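Local coordinates for protein chitin deacetylase 1 (Bombyx mori, PDB 5ZNT) that removes acetyl groups from the N-acetylglucosamine units of chitin with the help of zinc, yielding chitosan and acetate, as a secreted family 4 carbohydrate esterase, at residues 109-112 and 118-121. Sequence-based numbering, arbitrary orientation.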
loop_
_atom_site.group_PDB
_atom_site.type_symbol
_atom_site.label_atom_id
_atom_site.label_comp_id
_atom_site.label_asym_id
_atom_site.label_seq_id
_atom_site.Cartn_x
_atom_site.Cartn_y
_atom_site.Cartn_z
ATOM N N GLU A 109 -15.876 12.063 -4.420
ATOM C CA GLU A 109 -15.943 10.773 -3.735
ATOM C C GLU A 109 -17.125 9.929 -4.186
ATOM O O GLU A 109 -17.088 8.700 -4.040
ATOM C CB GLU A 109 -16.024 10.971 -2.224
ATOM C CG GLU A 109 -14.727 11.348 -1.585
ATOM C CD GLU A 109 -14.818 11.293 -0.080
ATOM O OE1 GLU A 109 -15.776 10.683 0.438
ATOM O OE2 GLU A 109 -13.940 11.875 0.580
ATOM N N ARG A 110 -18.170 10.552 -4.725
ATOM C CA ARG A 110 -19.303 9.774 -5.189
ATOM C C ARG A 110 -19.010 9.114 -6.527
ATOM O O ARG A 110 -19.610 8.078 -6.847
ATOM C CB ARG A 110 -20.547 10.662 -5.259
ATOM C CG ARG A 110 -20.621 11.673 -4.109
ATOM C CD ARG A 110 -21.409 12.936 -4.475
ATOM N NE ARG A 110 -20.985 13.515 -5.747
ATOM C CZ ARG A 110 -21.706 14.374 -6.461
ATOM N NH1 ARG A 110 -22.902 14.762 -6.028
ATOM N NH2 ARG A 110 -21.233 14.845 -7.607
ATOM N N PHE A 111 -18.090 9.683 -7.318
ATOM C CA PHE A 111 -17.665 8.987 -8.532
ATOM C C PHE A 111 -17.136 7.598 -8.199
ATOM O O PHE A 111 -17.565 6.604 -8.791
ATOM C CB PHE A 111 -16.604 9.790 -9.289
ATOM C CG PHE A 111 -15.782 8.943 -10.234
ATOM C CD1 PHE A 111 -16.281 8.604 -11.487
ATOM C CD2 PHE A 111 -14.530 8.459 -9.854
ATOM C CE1 PHE A 111 -15.549 7.804 -12.348
ATOM C CE2 PHE A 111 -13.793 7.662 -10.705
ATOM C CZ PHE A 111 -14.293 7.333 -11.962
ATOM N N TRP A 112 -16.222 7.508 -7.226
ATOM C CA TRP A 112 -15.616 6.218 -6.892
ATOM C C TRP A 112 -16.649 5.239 -6.331
ATOM O O TRP A 112 -16.674 4.058 -6.706
ATOM C CB TRP A 112 -14.474 6.425 -5.895
ATOM C CG TRP A 112 -13.360 7.243 -6.480
ATOM C CD1 TRP A 112 -13.080 8.552 -6.229
ATOM C CD2 TRP A 112 -12.405 6.803 -7.448
ATOM N NE1 TRP A 112 -12.000 8.956 -6.972
ATOM C CE2 TRP A 112 -11.565 7.901 -7.734
ATOM C CE3 TRP A 112 -12.182 5.590 -8.102
ATOM C CZ2 TRP A 112 -10.504 7.820 -8.646
ATOM C CZ3 TRP A 112 -11.114 5.501 -9.001
ATOM C CH2 TRP A 112 -10.304 6.611 -9.275
ATOM N N ASP A 118 -16.031 -0.659 -15.797
ATOM C CA ASP A 118 -15.170 -0.067 -16.814
ATOM C C ASP A 118 -14.466 1.183 -16.289
ATOM O O ASP A 118 -13.285 1.394 -16.583
ATOM C CB ASP A 118 -15.987 0.231 -18.070
ATOM C CG ASP A 118 -15.146 0.834 -19.186
ATOM O OD1 ASP A 118 -14.228 0.137 -19.681
ATOM O OD2 ASP A 118 -15.415 1.997 -19.571
ATOM N N ASP A 119 -15.166 2.016 -15.508
ATOM C CA ASP A 119 -14.533 3.183 -14.895
ATOM C C ASP A 119 -13.358 2.764 -14.010
ATOM O O ASP A 119 -12.271 3.349 -14.078
ATOM C CB ASP A 119 -15.533 3.968 -14.041
ATOM C CG ASP A 119 -16.576 4.748 -14.849
ATOM O OD1 ASP A 119 -16.307 5.185 -15.992
ATOM O OD2 ASP A 119 -17.685 4.937 -14.290
ATOM N N TRP A 120 -13.580 1.772 -13.142
ATOM C CA TRP A 120 -12.504 1.280 -12.287
ATOM C C TRP A 120 -11.343 0.770 -13.124
ATOM O O TRP A 120 -10.177 0.986 -12.775
ATOM C CB TRP A 120 -13.019 0.168 -11.363
ATOM C CG TRP A 120 -13.695 0.707 -10.160
ATOM C CD1 TRP A 120 -15.054 0.845 -9.957
ATOM C CD2 TRP A 120 -13.059 1.208 -8.985
ATOM N NE1 TRP A 120 -15.291 1.400 -8.720
ATOM C CE2 TRP A 120 -14.086 1.648 -8.108
ATOM C CE3 TRP A 120 -11.716 1.347 -8.588
ATOM C CZ2 TRP A 120 -13.813 2.192 -6.854
ATOM C CZ3 TRP A 120 -11.447 1.883 -7.339
ATOM C CH2 TRP A 120 -12.493 2.297 -6.484
ATOM N N GLY A 121 -11.645 0.075 -14.223
ATOM C CA GLY A 121 -10.594 -0.438 -15.086
ATOM C C GLY A 121 -9.796 0.675 -15.737
ATOM O O GLY A 121 -8.561 0.636 -15.745
HETATM O O HOH W 1 -18.004 1.738 -7.671
#
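Two indole rings, W112 and W120, carry the apolar part of this contact. CE3 of W112 lies over one face of the W120 ring, offset toward its rim, 3.7 Å from CH2 of W120. The six-membered rings have centroids 5.2 Å apart and planes inclined at 58°, an oblique aromatic pair. W120 reaches across with CG anti to its carbonyl carbon (chi1 -82°), which carries the six-membered ring to the W112 backbone, CZ2 of W120 lying 3.4 Å from O of W112.

The polar link is indirect. A water donates to the carbonyl O of W112 at 2.8 Å and accepts from NE1 of W120 at 2.9 Å, lying at the edge of that indole and in its plane. With W120 replaced by alanine, the bridging water is likely to lose its N-H donor and a gap to open beside the W112 ring.

F111 adds a second, looser apolar contact: CZ of F111 meets CB of D119 at 4.1 Å, with ring and carboxylate planes 47° apart. Within its own helix, F111 also sets CE2 over the centre of the W112 ring, 3.5 Å above the plane, so W112 meets both aromatic neighbours. NE1 of W112 is hydrogen-bonded to O of N106.

These are two consecutive helices of the polysaccharide deacetylase domain, 109-113 and 117-134, joined by a short link and packed through their tryptophans. W112 also touches S102, and its side chain lies about 6 Å from that of the zinc ligand H105, placing this aromatic pair close to the metal site of the CE4 domain.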